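Local coordinates for protein aminopentol aminotransferase (Sphingopyxis macrogoltabida, PDB 6HBS) that transfers the amino group of aminopentol, hydrolysed fumonisin B1, to pyruvate with the help of pyridoxal 5'-phosphate, a step in fumonisin degradation, at residues G44-D49 against V386-E391; M126-A131 against N273-A278; T215-C220 against A225-D230. One frame throughout, in Å; residues are numbered along the deposited sequence.

Contact 1. Residues G44-D49 against V386-E391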
loop_
_atom_site.group_PDB
_atom_site.type_symbol
_atom_site.label_atom_id
_atom_site.label_comp_id
_atom_site.label_asym_id
_atom_site.label_seq_id
_atom_site.Cartn_x
_atom_site.Cartn_y
_atom_site.Cartn_z
ATOM N N GLY A 44 10.498 22.370 -2.207
ATOM C CA GLY A 44 11.847 22.269 -2.737
ATOM C C GLY A 44 12.644 21.250 -1.954
ATOM O O GLY A 44 12.287 20.078 -1.975
ATOM N N ALA A 45 13.707 21.699 -1.258
ATOM C CA ALA A 45 14.537 20.836 -0.433
ATOM C C ALA A 45 14.327 21.143 1.052
ATOM O O ALA A 45 15.153 20.777 1.864
ATOM C CB ALA A 45 15.994 20.995 -0.811
ATOM N N ARG A 46 13.208 21.782 1.401
ATOM C CA ARG A 46 12.962 22.188 2.748
ATOM C C ARG A 46 11.671 21.570 3.299
ATOM O O ARG A 46 10.686 21.435 2.592
ATOM C CB ARG A 46 12.860 23.721 2.825
ATOM C CG ARG A 46 14.211 24.420 2.813
ATOM C CD ARG A 46 14.110 25.946 2.827
ATOM N NE ARG A 46 15.421 26.574 3.037
ATOM C CZ ARG A 46 16.431 26.509 2.167
ATOM N NH1 ARG A 46 16.266 25.920 0.994
ATOM N NH2 ARG A 46 17.617 26.995 2.499
ATOM N N ILE A 47 11.673 21.339 4.607
ATOM C CA ILE A 47 10.491 21.009 5.398
ATOM C C ILE A 47 10.402 22.018 6.534
ATOM O O ILE A 47 11.431 22.540 6.966
ATOM C CB ILE A 47 10.558 19.578 5.964
ATOM C CG1 ILE A 47 11.774 19.384 6.877
ATOM C CG2 ILE A 47 10.515 18.577 4.843
ATOM C CD1 ILE A 47 12.076 17.921 7.238
ATOM N N TRP A 48 9.182 22.232 7.038
ATOM C CA TRP A 48 8.906 23.053 8.210
ATOM C C TRP A 48 8.163 22.202 9.238
ATOM O O TRP A 48 7.178 21.528 8.875
ATOM C CB TRP A 48 8.045 24.259 7.831
ATOM C CG TRP A 48 8.725 25.350 7.054
ATOM C CD1 TRP A 48 9.124 26.546 7.568
ATOM C CD2 TRP A 48 9.023 25.401 5.648
ATOM N NE1 TRP A 48 9.671 27.325 6.595
ATOM C CE2 TRP A 48 9.629 26.654 5.407
ATOM C CE3 TRP A 48 8.884 24.521 4.580
ATOM C CZ2 TRP A 48 10.103 27.029 4.158
ATOM C CZ3 TRP A 48 9.339 24.891 3.333
ATOM C CH2 TRP A 48 9.936 26.141 3.122
ATOM N N ASP A 49 8.623 22.235 10.485
ATOM C CA ASP A 49 8.007 21.496 11.564
ATOM C C ASP A 49 6.725 22.221 11.983
ATOM O O ASP A 49 6.382 23.291 11.397
ATOM C CB ASP A 49 8.992 21.258 12.707
ATOM C CG ASP A 49 9.489 22.493 13.450
ATOM O OD1 ASP A 49 8.826 23.572 13.386
ATOM O OD2 ASP A 49 10.525 22.348 14.096
ATOM N N VAL A 386 23.164 25.044 -4.821
ATOM C CA VAL A 386 24.514 25.379 -4.322
ATOM C C VAL A 386 24.401 26.179 -3.025
ATOM O O VAL A 386 25.150 25.916 -2.109
ATOM C CB VAL A 386 25.360 26.094 -5.397
ATOM C CG1 VAL A 386 25.813 25.111 -6.464
ATOM C CG2 VAL A 386 24.628 27.263 -6.036
ATOM N N ASP A 387 23.445 27.117 -2.942
ATOM C CA ASP A 387 23.221 27.902 -1.718
ATOM C C ASP A 387 22.771 27.002 -0.565
ATOM O O ASP A 387 23.139 27.247 0.614
ATOM C CB ASP A 387 22.165 29.003 -1.850
ATOM C CG ASP A 387 22.240 30.000 -0.687
ATOM O OD1 ASP A 387 21.594 29.773 0.377
ATOM O OD2 ASP A 387 23.001 30.978 -0.818
ATOM N N ASP A 388 21.916 26.006 -0.864
ATOM C CA ASP A 388 21.527 25.081 0.201
ATOM C C ASP A 388 22.767 24.405 0.799
ATOM O O ASP A 388 22.870 24.271 1.987
ATOM C CB ASP A 388 20.564 24.007 -0.307
ATOM C CG ASP A 388 19.211 24.561 -0.692
ATOM O OD1 ASP A 388 18.845 25.622 -0.166
ATOM O OD2 ASP A 388 18.564 23.950 -1.554
ATOM N N VAL A 389 23.663 23.907 -0.057
ATOM C CA VAL A 389 24.878 23.210 0.406
ATOM C C VAL A 389 25.783 24.197 1.177
ATOM O O VAL A 389 26.300 23.867 2.242
ATOM C CB VAL A 389 25.606 22.507 -0.754
ATOM C CG1 VAL A 389 26.886 21.829 -0.268
ATOM C CG2 VAL A 389 24.707 21.481 -1.441
ATOM N N THR A 390 25.889 25.447 0.708
ATOM C CA THR A 390 26.697 26.422 1.423
ATOM C C THR A 390 26.135 26.638 2.818
ATOM O O THR A 390 26.898 26.605 3.797
ATOM C CB THR A 390 26.798 27.756 0.674
ATOM O OG1 THR A 390 27.389 27.479 -0.586
ATOM C CG2 THR A 390 27.662 28.766 1.382
ATOM N N GLU A 391 24.816 26.845 2.916
ATOM C CA GLU A 391 24.172 27.099 4.201
ATOM C C GLU A 391 24.216 25.838 5.078
ATOM O O GLU A 391 24.311 25.928 6.314
ATOM C CB GLU A 391 22.730 27.592 4.005
ATOM C CG GLU A 391 22.644 29.081 3.702
ATOM C CD GLU A 391 23.413 29.973 4.674
ATOM O OE1 GLU A 391 23.093 29.963 5.880
ATOM O OE2 GLU A 391 24.380 30.621 4.231
HETATM O O HOH W 1 19.889 28.251 1.288
#
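The salt bridge from R46 to D388 ties strand 46-49 of the smaller mixed sheet to the first turn of helix 386-405. R46 NH1 lies 2.8 Å from D388 OD1, with an N-H...O angle of 155°, and the same oxygen takes a weak bond from R46 NH2 at 3.2 Å. The acceptor sits at the edge of the guanidinium, near its plane, but NH1 meets OD1 from above the carboxylate plane, and the guanidinium and carboxylate planes are turned 51° apart, so this is not a coplanar pair. An extended run from CG to NE, begun by chi2 at 177°, carries the guanidinium across to the helix. Water 1 adds a second link, accepting from R46 NH2 at 2.9 Å and donating to D387 OD1. D388 OD2 accepts from T385 N just before the helix and lies 4.0 Å from A45 CB. An alanine here would remove both oxygens and would probably leave the R46 guanidinium without its charged mate and T385 N without its acceptor. Around the bridge, strand 46-49 runs between strands 39-43 and 54-57, where R46 packs on I56, while V389 on the helix turns to S317 and A320 of helix 310-332.

Contact 2. Residues M126-A131 against N273-A278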
loop_
_atom_site.group_PDB
_atom_site.type_symbol
_atom_site.label_atom_id
_atom_site.label_comp_id
_atom_site.label_asym_id
_atom_site.label_seq_id
_atom_site.Cartn_x
_atom_site.Cartn_y
_atom_site.Cartn_z
ATOM N N MET A 126 8.649 -12.285 -4.597
ATOM C CA MET A 126 8.897 -13.535 -3.816
ATOM C C MET A 126 7.918 -14.633 -4.274
ATOM O O MET A 126 8.337 -15.754 -4.605
ATOM C CB MET A 126 8.732 -13.275 -2.324
ATOM C CG MET A 126 8.732 -14.528 -1.481
ATOM S SD MET A 126 8.514 -14.121 0.230
ATOM C CE MET A 126 6.730 -13.962 0.295
ATOM N N VAL A 127 6.619 -14.302 -4.328
ATOM C CA VAL A 127 5.579 -15.230 -4.733
ATOM C C VAL A 127 5.747 -15.622 -6.212
ATOM O O VAL A 127 5.687 -16.821 -6.543
ATOM C CB VAL A 127 4.184 -14.669 -4.410
ATOM C CG1 VAL A 127 3.080 -15.552 -4.973
ATOM C CG2 VAL A 127 4.001 -14.490 -2.921
ATOM N N LEU A 128 5.985 -14.645 -7.094
ATOM C CA LEU A 128 6.263 -14.894 -8.505
ATOM C C LEU A 128 7.389 -15.932 -8.647
ATOM O O LEU A 128 7.251 -16.868 -9.422
ATOM C CB LEU A 128 6.639 -13.589 -9.204
ATOM C CG LEU A 128 6.598 -13.571 -10.729
ATOM C CD1 LEU A 128 6.497 -12.125 -11.226
ATOM C CD2 LEU A 128 7.831 -14.198 -11.362
ATOM N N ALA A 129 8.508 -15.724 -7.941
ATOM C CA ALA A 129 9.687 -16.583 -8.104
ATOM C C ALA A 129 9.372 -18.036 -7.707
ATOM O O ALA A 129 9.818 -18.959 -8.402
ATOM C CB ALA A 129 10.860 -16.029 -7.343
ATOM N N ARG A 130 8.593 -18.231 -6.640
ATOM C CA ARG A 130 8.175 -19.536 -6.204
ATOM C C ARG A 130 7.254 -20.168 -7.258
ATOM O O ARG A 130 7.445 -21.336 -7.593
ATOM C CB ARG A 130 7.516 -19.445 -4.828
ATOM C CG ARG A 130 8.486 -19.114 -3.710
ATOM C CD ARG A 130 7.828 -18.919 -2.356
ATOM N NE ARG A 130 8.871 -18.981 -1.337
ATOM C CZ ARG A 130 8.764 -18.485 -0.116
ATOM N NH1 ARG A 130 7.653 -17.849 0.246
ATOM N NH2 ARG A 130 9.772 -18.637 0.735
ATOM N N ALA A 131 6.276 -19.405 -7.791
ATOM C CA ALA A 131 5.423 -19.886 -8.895
ATOM C C ALA A 131 6.239 -20.287 -10.128
ATOM O O ALA A 131 5.916 -21.293 -10.778
ATOM C CB ALA A 131 4.387 -18.862 -9.286
ATOM N N ASN A 273 10.491 -11.163 -19.878
ATOM C CA ASN A 273 9.557 -12.113 -20.487
ATOM C C ASN A 273 9.693 -13.509 -19.876
ATOM O O ASN A 273 8.735 -14.227 -19.798
ATOM C CB ASN A 273 9.707 -12.108 -22.009
ATOM C CG ASN A 273 8.927 -10.969 -22.628
ATOM O OD1 ASN A 273 7.899 -10.564 -22.084
ATOM N ND2 ASN A 273 9.415 -10.418 -23.727
ATOM N N LYS A 274 10.880 -13.870 -19.392
ATOM C CA LYS A 274 11.088 -15.195 -18.789
ATOM C C LYS A 274 10.060 -15.435 -17.668
ATOM O O LYS A 274 9.576 -16.571 -17.492
ATOM C CB LYS A 274 12.536 -15.260 -18.292
ATOM C CG LYS A 274 12.863 -16.373 -17.313
ATOM C CD LYS A 274 14.336 -16.716 -17.294
ATOM C CE LYS A 274 15.094 -15.901 -16.277
ATOM N NZ LYS A 274 16.564 -15.954 -16.493
ATOM N N ALA A 275 9.730 -14.373 -16.913
ATOM C CA ALA A 275 8.896 -14.452 -15.704
ATOM C C ALA A 275 7.421 -14.113 -15.958
ATOM O O ALA A 275 6.654 -14.077 -14.997
ATOM C CB ALA A 275 9.441 -13.509 -14.658
ATOM N N ARG A 276 7.038 -13.852 -17.209
ATOM C CA ARG A 276 5.728 -13.296 -17.543
ATOM C C ARG A 276 4.615 -14.283 -17.166
ATOM O O ARG A 276 3.593 -13.876 -16.570
ATOM C CB ARG A 276 5.664 -12.913 -19.025
ATOM C CG ARG A 276 4.382 -12.187 -19.418
ATOM C CD ARG A 276 4.257 -11.945 -20.909
ATOM N NE ARG A 276 5.173 -10.931 -21.388
ATOM C CZ ARG A 276 4.882 -9.640 -21.497
ATOM N NH1 ARG A 276 3.674 -9.205 -21.144
ATOM N NH2 ARG A 276 5.814 -8.791 -21.908
ATOM N N ASP A 277 4.801 -15.578 -17.469
ATOM C CA ASP A 277 3.740 -16.564 -17.207
ATOM C C ASP A 277 3.452 -16.668 -15.715
ATOM O O ASP A 277 2.291 -16.789 -15.335
ATOM C CB ASP A 277 4.058 -17.976 -17.717
ATOM C CG ASP A 277 3.899 -18.121 -19.218
ATOM O OD1 ASP A 277 3.183 -17.307 -19.826
ATOM O OD2 ASP A 277 4.517 -19.044 -19.769
ATOM N N ALA A 278 4.509 -16.667 -14.888
ATOM C CA ALA A 278 4.330 -16.768 -13.446
ATOM C C ALA A 278 3.630 -15.513 -12.899
ATOM O O ALA A 278 2.858 -15.575 -11.966
ATOM C CB ALA A 278 5.666 -16.968 -12.777
#
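N273 OD1 is gripped by two nitrogens of R276, NH2 at 2.7 Å and NE at 2.8 Å, in a side-on arrangement in which both donors converge on one oxygen. NH2 approaches in the carbonyl plane, whereas NE is tilted 28° from it; the oxygen itself lies close to the guanidinium plane. With two bonds on one atom, the guanidinium is held against rotation across the short 3-10 turn that leads into helix 276-281. R276 NH2 also reaches R16 O of the second subunit, so this turn is tied to the dimer partner as well.

The contact with helix 126-131 is made on another side of the same turn and rests on apolar side chains, with one methyl also lying on a backbone carbonyl oxygen. L128 CD2 touches two alanine methyls, 3.7 Å from A275 CB and 3.8 Å from A278 CB. The torsion chi1 of -164°, with CG anti to the backbone N, carries the branched end to the 273-278 segment. A278 CB additionally touches the backbone at L128 O, 3.7 Å away, and meets A131 CB at 4.2 Å. Small side chains on both segments let the backbones come near, the CA atoms of A131 and A278 being 5.6 Å apart. W111 of strand 111-115 packs on L128, A275 and R276 alike, closing the group from the sheet.

This is close helix-to-helix packing through alanines at the edge of a PLP fold type I large domain: helix 118-133, which follows strand 111-115, meets the helix that follows the neighbouring antiparallel strand 267-271.

Contact 3. Residues T215-C220 against A225-D230. With PLP (pyridoxal-5'-phosphate), chain C.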
loop_
_atom_site.group_PDB
_atom_site.type_symbol
_atom_site.label_atom_id
_atom_site.label_comp_id
_atom_site.label_asym_id
_atom_site.label_seq_id
_atom_site.Cartn_x
_atom_site.Cartn_y
_atom_site.Cartn_z
ATOM N N THR A 215 28.555 -13.292 -9.559
ATOM C CA THR A 215 28.219 -14.561 -8.996
ATOM C C THR A 215 26.688 -14.691 -8.813
ATOM O O THR A 215 26.125 -15.741 -9.058
ATOM C CB THR A 215 28.945 -14.786 -7.676
ATOM O OG1 THR A 215 30.342 -14.674 -7.943
ATOM C CG2 THR A 215 28.588 -16.126 -7.066
ATOM N N ALA A 216 26.010 -13.622 -8.388
ATOM C CA ALA A 216 24.561 -13.695 -8.258
ATOM C C ALA A 216 23.957 -14.067 -9.614
ATOM O O ALA A 216 23.090 -14.960 -9.709
ATOM C CB ALA A 216 24.020 -12.381 -7.712
ATOM N N ARG A 217 24.423 -13.400 -10.673
ATOM C CA ARG A 217 23.795 -13.560 -11.989
ATOM C C ARG A 217 24.096 -14.967 -12.524
ATOM O O ARG A 217 23.236 -15.626 -13.096
ATOM C CB ARG A 217 24.267 -12.468 -12.948
ATOM C CG ARG A 217 23.752 -12.574 -14.383
ATOM C CD ARG A 217 22.253 -12.340 -14.587
ATOM N NE ARG A 217 21.414 -13.462 -14.193
ATOM C CZ ARG A 217 20.073 -13.472 -14.172
ATOM N NH1 ARG A 217 19.383 -12.342 -14.267
ATOM N NH2 ARG A 217 19.422 -14.622 -14.053
ATOM N N LYS A 218 25.334 -15.424 -12.339
ATOM C CA LYS A 218 25.760 -16.744 -12.837
ATOM C C LYS A 218 25.075 -17.897 -12.088
ATOM O O LYS A 218 24.645 -18.855 -12.700
ATOM C CB LYS A 218 27.289 -16.852 -12.760
ATOM C CG LYS A 218 27.852 -18.216 -13.137
ATOM C CD LYS A 218 29.360 -18.343 -12.924
ATOM C CE LYS A 218 29.773 -18.352 -11.463
ATOM N NZ LYS A 218 29.234 -19.533 -10.743
ATOM N N CYS A 219 24.969 -17.840 -10.767
ATOM C CA CYS A 219 24.286 -18.879 -10.033
ATOM C C CYS A 219 22.802 -18.919 -10.417
ATOM O O CYS A 219 22.205 -20.007 -10.544
ATOM C CB CYS A 219 24.422 -18.683 -8.532
ATOM S SG CYS A 219 26.112 -18.989 -7.953
ATOM N N CYS A 220 22.201 -17.741 -10.599
ATOM C CA CYS A 220 20.815 -17.695 -11.017
ATOM C C CYS A 220 20.689 -18.331 -12.405
ATOM O O CYS A 220 19.848 -19.193 -12.610
ATOM C CB CYS A 220 20.269 -16.266 -10.975
ATOM S SG CYS A 220 19.830 -15.757 -9.298
ATOM N N ALA A 225 16.946 -19.989 -10.982
ATOM C CA ALA A 225 16.450 -19.066 -9.951
ATOM C C ALA A 225 16.392 -17.659 -10.540
ATOM O O ALA A 225 17.192 -17.336 -11.397
ATOM C CB ALA A 225 17.356 -19.068 -8.756
ATOM N N LEU A 226 15.452 -16.838 -10.063
ATOM C CA LEU A 226 15.347 -15.438 -10.550
ATOM C C LEU A 226 16.222 -14.522 -9.711
ATOM O O LEU A 226 16.137 -14.543 -8.482
ATOM C CB LEU A 226 13.894 -14.969 -10.469
ATOM C CG LEU A 226 12.887 -15.761 -11.290
ATOM C CD1 LEU A 226 11.531 -15.059 -11.289
ATOM C CD2 LEU A 226 13.361 -15.966 -12.701
ATOM N N LEU A 227 16.977 -13.657 -10.403
ATOM C CA LEU A 227 17.708 -12.566 -9.784
ATOM C C LEU A 227 16.775 -11.361 -9.647
ATOM O O LEU A 227 16.250 -10.861 -10.638
ATOM C CB LEU A 227 18.941 -12.179 -10.605
ATOM C CG LEU A 227 19.780 -11.064 -9.987
ATOM C CD1 LEU A 227 20.201 -11.422 -8.573
ATOM C CD2 LEU A 227 20.986 -10.735 -10.844
ATOM N N VAL A 228 16.594 -10.925 -8.411
ATOM C CA VAL A 228 15.720 -9.818 -8.079
ATOM C C VAL A 228 16.576 -8.692 -7.492
ATOM O O VAL A 228 17.164 -8.846 -6.417
ATOM C CB VAL A 228 14.639 -10.244 -7.077
ATOM C CG1 VAL A 228 13.665 -9.097 -6.851
ATOM C CG2 VAL A 228 13.905 -11.522 -7.511
ATOM N N VAL A 229 16.610 -7.537 -8.166
ATOM C CA VAL A 229 17.279 -6.378 -7.579
ATOM C C VAL A 229 16.217 -5.513 -6.907
ATOM O O VAL A 229 15.278 -5.080 -7.564
ATOM C CB VAL A 229 18.085 -5.601 -8.623
ATOM C CG1 VAL A 229 18.480 -4.226 -8.124
ATOM C CG2 VAL A 229 19.309 -6.378 -9.052
ATOM N N ASP A 230 16.384 -5.244 -5.608
ATOM C CA ASP A 230 15.467 -4.389 -4.889
ATOM C C ASP A 230 15.955 -2.942 -5.010
ATOM O O ASP A 230 16.811 -2.536 -4.259
ATOM C CB ASP A 230 15.286 -4.854 -3.450
ATOM C CG ASP A 230 14.316 -4.009 -2.676
ATOM O OD1 ASP A 230 13.875 -2.971 -3.233
ATOM O OD2 ASP A 230 14.088 -4.334 -1.497
HETATM N N1 PLP C . 12.957 -2.322 -0.105
HETATM C C2 PLP C . 13.875 -1.378 0.200
HETATM C C2A PLP C . 15.314 -1.507 -0.240
HETATM C C3 PLP C . 13.448 -0.174 0.907
HETATM O O3 PLP C . 14.335 0.795 1.216
HETATM C C4 PLP C . 12.023 -0.024 1.280
HETATM C C4A PLP C . 11.620 1.223 1.983
HETATM C C5 PLP C . 11.126 -1.169 0.941
HETATM C C6 PLP C . 11.652 -2.247 0.238
HETATM C C5A PLP C . 9.636 -1.174 1.279
HETATM O O4P PLP C . 8.954 -0.031 0.703
HETATM P P PLP C . 7.677 0.474 1.546
HETATM O O1P PLP C . 8.144 1.048 2.805
HETATM O O2P PLP C . 6.877 -0.772 1.802
HETATM O O3P PLP C . 7.085 1.477 0.579
#
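The sulfur of C220 rests against the strand backbone as well as against its side chains. C220 SG lies 3.7 Å from L227 N, beside the peptide that joins L226 to L227, and 3.9 Å from L227 CB, while C220 CB touches A225 O at 3.3 Å. A chi1 of -79°, which sets SG anti to the carbonyl carbon, turns the thiol to the strand.

L227 is the main apolar partner. Its CD1 meets A216 CB at 4.0 Å, and its CB lies under one face of the R217 guanidinium, 3.7 Å from NH1 and offset toward the rim. R217 arrives there because its chain bends at chi2 (68°) and chi3, folding back over the leucine. Both terminal nitrogens of the guanidinium have partners outside the segments: NH1 donates to E250 O, and NH2 pairs with D252 and D221. D252 OD2 also accepts from L227 N, so one oxygen of D252 is shared by the arginine and the strand backbone.

Helix 215-220 and strand 226-230 run roughly antiparallel, at 150°, with their axes 8.0 Å apart at closest approach. This is the helix-to-strand half of a beta-alpha-beta crossover: helix 210-223 returns the chain so that strand 226-230 lies parallel beside strand 189-194. L226 and V228 face the other side, against helix 118-133.

At the far end of the strand D230 enters the cofactor pocket, OD2 standing 2.7 Å from PLP N1 and also bonded to H146 ND1, while OD1 takes V232 N. The helix thus packs on the start of the strand, at A225 and L227, and the acid at its far end probably helps the pyridine ring act as an electron sink, as in fold type I aminotransferases generally.

Contacts 2 and 3 are neighbours, their centres about 14 Å apart, on the seven-stranded sheet; L226 of strand 226-230 packs on L128 and A129 of helix 118-133, and D252 serves both K274 and R217. Contact 1 lies on the opposite side of the chain's centre, about 43 Å from contact 2 and 39 Å from contact 3 between centres, in the smaller sheet and the C-terminal helix. Along the sequence the closures are concentric: 44-49 and 386-391 enclose 126-131 and 273-278, which enclose 215-220 and 225-230. The chain ends therefore probably build the small domain, while the middle forms the large domain carrying the cofactor-facing D230.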